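Local coordinates for StAR-related lipid transfer protein 13 (Homo sapiens, PDB 2PSO) that stimulates GTP hydrolysis by RhoA, and perhaps by Cdc42, and carries a lipid-binding START domain at its C-terminal end, at residues G168-I180 against R189-H201. Numbering follows the deposited sequence.
Sequences GVRAVVMDSQYLI and RLTHICRIDLKGH
Tyr178 and His192 lie face to face across neighbouring antiparallel strands, their ring centres 3.8 Å apart and their planes only 8° from parallel. His192 CG sits anti to the backbone N (chi1 -170°), which swings the imidazole across to Ser176, where His192 NE2 shares a hydrogen bond of 2.8 Å with Ser176 OG. Stack and bond together fix how the imidazole is turned. Beyond the stack, Leu190 CD1 lies at the edge of the phenol ring, near its plane, 3.9 Å from Tyr178 CD2, and also packs against Ile180. On the face that carries Gln177, the chain of that residue, bent at chi2, brings its amide alongside one branch of Ile193, with Gln177 NE2 3.7 Å from Ile193 CG2. Paired backbone bonds link Gln177 with Ile193 and Leu179 with Thr191. At Met174 and Asp175 the register slips by one residue: both amides donate to Arg195 O, and Arg195 N returns a bond of 2.9 Å to Asp175 O. Met174, bent at chi3 (41°), lays its CE over one face of the Arg195 guanidinium, 3.7 Å from Arg195 NE. The chain of 168-180 turns a corner at Met174, within the bulge; before it, Asp197 N donates to Val172 O at 2.9 Å. The extended arginine continues to a salt bridge with Asp70 and a hydrogen bond to Leu74 O, while Tyr178 OH bonds Glu217. Helices 209-223 and 87-96 cover the face bearing Tyr178, His192 and Leu190. The whole is a beta hairpin with a classic bulge, set in the curved sheet of the START domain's helix-grip fold, whose C-terminal helix 209-223 packs against this face.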
loop_
_atom_site.group_PDB
_atom_site.type_symbol
_atom_site.label_atom_id
_atom_site.label_comp_id
_atom_site.label_asym_id
_atom_site.label_seq_id
_atom_site.Cartn_x
_atom_site.Cartn_y
_atom_site.Cartn_z
ATOM N N GLY A 168 10.916 -16.428 0.447
ATOM C CA GLY A 168 11.209 -15.973 1.801
ATOM C C GLY A 168 10.089 -15.974 2.824
ATOM O O GLY A 168 9.802 -17.003 3.431
ATOM N N VAL A 169 9.477 -14.809 3.036
ATOM C CA VAL A 169 8.587 -14.598 4.182
ATOM C C VAL A 169 7.194 -14.122 3.792
ATOM O O VAL A 169 7.035 -12.978 3.367
ATOM C CB VAL A 169 9.145 -13.500 5.139
ATOM C CG1 VAL A 169 8.357 -13.460 6.464
ATOM C CG2 VAL A 169 10.632 -13.688 5.397
ATOM N N ARG A 170 6.187 -14.967 3.965
ATOM C CA ARG A 170 4.807 -14.535 3.771
ATOM C C ARG A 170 4.484 -13.277 4.540
ATOM O O ARG A 170 4.608 -13.251 5.753
ATOM C CB ARG A 170 3.848 -15.606 4.255
ATOM C CG ARG A 170 3.557 -16.667 3.235
ATOM C CD ARG A 170 2.705 -16.129 2.094
ATOM N NE ARG A 170 1.571 -17.017 1.869
ATOM C CZ ARG A 170 1.640 -18.165 1.205
ATOM N NH1 ARG A 170 2.789 -18.554 0.665
ATOM N NH2 ARG A 170 0.547 -18.911 1.057
ATOM N N ALA A 171 4.056 -12.230 3.854
ATOM C CA ALA A 171 3.543 -11.081 4.569
ATOM C C ALA A 171 2.066 -11.301 4.911
ATOM O O ALA A 171 1.528 -12.386 4.725
ATOM C CB ALA A 171 3.727 -9.817 3.761
ATOM N N VAL A 172 1.425 -10.273 5.456
ATOM C CA VAL A 172 0.004 -10.317 5.758
ATOM C C VAL A 172 -0.578 -8.952 5.381
ATOM O O VAL A 172 -0.496 -7.981 6.149
ATOM C CB VAL A 172 -0.282 -10.627 7.252
ATOM C CG1 VAL A 172 -1.793 -10.606 7.536
ATOM C CG2 VAL A 172 0.301 -11.977 7.668
ATOM N N VAL A 173 -1.121 -8.870 4.172
ATOM C CA VAL A 173 -1.826 -7.690 3.763
ATOM C C VAL A 173 -3.105 -7.715 4.592
ATOM O O VAL A 173 -3.995 -8.501 4.328
ATOM C CB VAL A 173 -2.090 -7.705 2.231
ATOM C CG1 VAL A 173 -3.088 -6.625 1.813
ATOM C CG2 VAL A 173 -0.799 -7.518 1.483
ATOM N N MET A 174 -3.153 -6.896 5.643
ATOM C CA MET A 174 -4.310 -6.851 6.540
ATOM C C MET A 174 -5.356 -5.954 5.908
ATOM O O MET A 174 -6.546 -6.295 5.846
ATOM C CB MET A 174 -3.914 -6.309 7.913
ATOM C CG MET A 174 -2.709 -7.020 8.566
ATOM S SD MET A 174 -2.073 -6.236 10.100
ATOM C CE MET A 174 -3.602 -5.779 10.922
ATOM N N ASP A 175 -4.881 -4.810 5.432
ATOM C CA ASP A 175 -5.663 -3.889 4.619
ATOM C C ASP A 175 -4.829 -3.462 3.431
ATOM O O ASP A 175 -3.615 -3.249 3.551
ATOM C CB ASP A 175 -6.018 -2.640 5.408
ATOM C CG ASP A 175 -7.346 -2.744 6.093
ATOM O OD1 ASP A 175 -7.800 -3.877 6.335
ATOM O OD2 ASP A 175 -7.942 -1.683 6.390
ATOM N N SER A 176 -5.478 -3.356 2.279
ATOM C CA SER A 176 -4.874 -2.733 1.114
ATOM C C SER A 176 -5.984 -2.335 0.204
ATOM O O SER A 176 -6.777 -3.191 -0.245
ATOM C CB SER A 176 -3.978 -3.690 0.364
ATOM O OG SER A 176 -3.324 -3.004 -0.696
ATOM N N GLN A 177 -6.069 -1.046 -0.078
ATOM C CA GLN A 177 -7.076 -0.647 -1.004
ATOM C C GLN A 177 -6.650 0.528 -1.836
ATOM O O GLN A 177 -6.221 1.548 -1.301
ATOM C CB GLN A 177 -8.452 -0.445 -0.339
ATOM C CG GLN A 177 -8.496 0.513 0.832
ATOM C CD GLN A 177 -8.661 -0.178 2.196
ATOM O OE1 GLN A 177 -8.682 -1.411 2.307
ATOM N NE2 GLN A 177 -8.781 0.632 3.239
ATOM N N TYR A 178 -6.733 0.370 -3.159
ATOM C CA TYR A 178 -6.438 1.485 -4.048
ATOM C C TYR A 178 -7.756 2.158 -4.360
ATOM O O TYR A 178 -8.705 1.482 -4.753
ATOM C CB TYR A 178 -5.699 1.047 -5.323
ATOM C CG TYR A 178 -4.271 0.575 -5.098
ATOM C CD1 TYR A 178 -3.993 -0.766 -4.815
ATOM C CD2 TYR A 178 -3.210 1.452 -5.170
ATOM C CE1 TYR A 178 -2.699 -1.223 -4.593
ATOM C CE2 TYR A 178 -1.896 1.010 -4.952
ATOM C CZ TYR A 178 -1.665 -0.340 -4.662
ATOM O OH TYR A 178 -0.378 -0.793 -4.440
ATOM N N LEU A 179 -7.815 3.472 -4.131
ATOM C CA LEU A 179 -8.949 4.290 -4.549
ATOM C C LEU A 179 -8.467 5.243 -5.624
ATOM O O LEU A 179 -7.560 6.050 -5.394
ATOM C CB LEU A 179 -9.547 5.080 -3.384
ATOM C CG LEU A 179 -9.760 4.325 -2.069
ATOM C CD1 LEU A 179 -10.367 5.217 -1.010
ATOM C CD2 LEU A 179 -10.635 3.107 -2.277
ATOM N N ILE A 180 -9.058 5.139 -6.809
ATOM C CA ILE A 180 -8.671 5.984 -7.940
ATOM C C ILE A 180 -9.854 6.807 -8.346
ATOM O O ILE A 180 -10.910 6.256 -8.661
ATOM C CB ILE A 180 -8.281 5.132 -9.141
ATOM C CG1 ILE A 180 -7.538 3.870 -8.669
ATOM C CG2 ILE A 180 -7.470 5.929 -10.120
ATOM C CD1 ILE A 180 -6.593 3.340 -9.669
ATOM N N ARG A 189 -6.524 11.146 -9.235
ATOM C CA ARG A 189 -5.953 11.136 -7.898
ATOM C C ARG A 189 -5.872 9.654 -7.491
ATOM O O ARG A 189 -6.889 8.973 -7.407
ATOM C CB ARG A 189 -6.858 11.942 -6.948
ATOM C CG ARG A 189 -6.497 11.918 -5.456
ATOM C CD ARG A 189 -6.117 13.295 -4.898
ATOM N NE ARG A 189 -4.702 13.636 -5.097
ATOM C CZ ARG A 189 -3.815 13.809 -4.112
ATOM N NH1 ARG A 189 -2.547 14.128 -4.395
ATOM N NH2 ARG A 189 -4.197 13.670 -2.839
ATOM N N LEU A 190 -4.667 9.148 -7.273
ATOM C CA LEU A 190 -4.507 7.781 -6.807
ATOM C C LEU A 190 -4.262 7.737 -5.309
ATOM O O LEU A 190 -3.366 8.403 -4.815
ATOM C CB LEU A 190 -3.322 7.141 -7.519
ATOM C CG LEU A 190 -2.836 5.764 -7.025
ATOM C CD1 LEU A 190 -3.906 4.759 -7.064
ATOM C CD2 LEU A 190 -1.684 5.311 -7.886
ATOM N N THR A 191 -5.030 6.951 -4.575
ATOM C CA THR A 191 -4.810 6.854 -3.137
ATOM C C THR A 191 -4.707 5.408 -2.689
ATOM O O THR A 191 -5.639 4.622 -2.875
ATOM C CB THR A 191 -5.932 7.529 -2.356
ATOM O OG1 THR A 191 -5.879 8.942 -2.574
ATOM C CG2 THR A 191 -5.812 7.253 -0.869
ATOM N N HIS A 192 -3.570 5.050 -2.106
ATOM C CA HIS A 192 -3.420 3.740 -1.499
ATOM C C HIS A 192 -3.455 3.749 0.053
ATOM O O HIS A 192 -2.493 4.176 0.709
ATOM C CB HIS A 192 -2.134 3.109 -1.981
ATOM C CG HIS A 192 -2.010 1.673 -1.614
ATOM N ND1 HIS A 192 -0.790 1.039 -1.481
ATOM C CD2 HIS A 192 -2.952 0.738 -1.349
ATOM C CE1 HIS A 192 -0.986 -0.226 -1.142
ATOM N NE2 HIS A 192 -2.291 -0.436 -1.065
ATOM N N ILE A 193 -4.555 3.273 0.632
ATOM C CA ILE A 193 -4.600 3.015 2.062
ATOM C C ILE A 193 -4.268 1.572 2.412
ATOM O O ILE A 193 -5.075 0.687 2.164
ATOM C CB ILE A 193 -5.997 3.264 2.639
ATOM C CG1 ILE A 193 -6.425 4.708 2.399
ATOM C CG2 ILE A 193 -6.014 2.929 4.150
ATOM C CD1 ILE A 193 -7.915 4.891 2.439
ATOM N N CYS A 194 -3.123 1.322 3.031
ATOM C CA CYS A 194 -2.842 -0.036 3.458
ATOM C C CYS A 194 -2.166 -0.221 4.832
ATOM O O CYS A 194 -1.776 0.729 5.502
ATOM C CB CYS A 194 -1.997 -0.714 2.420
ATOM S SG CYS A 194 -0.320 -0.178 2.580
ATOM N N ARG A 195 -2.020 -1.490 5.204
ATOM C CA ARG A 195 -1.595 -1.925 6.514
ATOM C C ARG A 195 -1.085 -3.338 6.319
ATOM O O ARG A 195 -1.859 -4.289 6.251
ATOM C CB ARG A 195 -2.795 -1.960 7.464
ATOM C CG ARG A 195 -2.442 -2.244 8.939
ATOM C CD ARG A 195 -3.676 -2.325 9.866
ATOM N NE ARG A 195 -3.291 -2.137 11.263
ATOM C CZ ARG A 195 -4.057 -2.339 12.338
ATOM N NH1 ARG A 195 -5.311 -2.759 12.238
ATOM N NH2 ARG A 195 -3.551 -2.096 13.540
ATOM N N ILE A 196 0.223 -3.477 6.200
ATOM C CA ILE A 196 0.812 -4.777 5.963
ATOM C C ILE A 196 1.650 -5.187 7.170
ATOM O O ILE A 196 2.234 -4.338 7.847
ATOM C CB ILE A 196 1.683 -4.749 4.706
ATOM C CG1 ILE A 196 0.942 -4.004 3.591
ATOM C CG2 ILE A 196 2.039 -6.151 4.258
ATOM C CD1 ILE A 196 1.671 -3.975 2.262
ATOM N N ASP A 197 1.681 -6.488 7.447
ATOM C CA ASP A 197 2.526 -7.058 8.469
ATOM C C ASP A 197 3.575 -7.924 7.773
ATOM O O ASP A 197 3.372 -9.126 7.598
ATOM C CB ASP A 197 1.659 -7.902 9.408
ATOM C CG ASP A 197 2.447 -8.547 10.554
ATOM O OD1 ASP A 197 3.693 -8.593 10.503
ATOM O OD2 ASP A 197 1.802 -9.036 11.512
ATOM N N LEU A 198 4.688 -7.318 7.354
ATOM C CA LEU A 198 5.845 -8.096 6.919
ATOM C C LEU A 198 6.291 -8.738 8.203
ATOM O O LEU A 198 6.285 -8.083 9.246
ATOM C CB LEU A 198 6.977 -7.221 6.391
ATOM C CG LEU A 198 6.795 -6.028 5.441
ATOM C CD1 LEU A 198 5.828 -6.316 4.276
ATOM C CD2 LEU A 198 6.384 -4.761 6.200
ATOM N N LYS A 199 6.672 -10.005 8.169
ATOM C CA LYS A 199 6.952 -10.678 9.435
ATOM C C LYS A 199 8.431 -10.682 9.881
ATOM O O LYS A 199 9.184 -11.594 9.542
ATOM C CB LYS A 199 6.342 -12.084 9.441
ATOM C CG LYS A 199 4.821 -12.059 9.433
ATOM C CD LYS A 199 4.235 -13.306 10.064
ATOM C CE LYS A 199 2.748 -13.133 10.338
ATOM N NZ LYS A 199 2.117 -14.382 10.853
ATOM N N GLY A 200 8.845 -9.668 10.640
ATOM C CA GLY A 200 10.153 -9.737 11.298
ATOM C C GLY A 200 11.102 -8.553 11.202
ATOM O O GLY A 200 12.309 -8.731 11.060
ATOM N N HIS A 201 10.563 -7.344 11.275
ATOM C CA HIS A 201 11.389 -6.151 11.374
ATOM C C HIS A 201 10.968 -5.448 12.643
ATOM O O HIS A 201 10.049 -5.903 13.324
ATOM C CB HIS A 201 11.185 -5.216 10.176
ATOM C CG HIS A 201 11.642 -5.786 8.868
ATOM N ND1 HIS A 201 10.795 -5.951 7.792
ATOM C CD2 HIS A 201 12.858 -6.223 8.461
ATOM C CE1 HIS A 201 11.468 -6.468 6.779
ATOM N NE2 HIS A 201 12.721 -6.644 7.159
#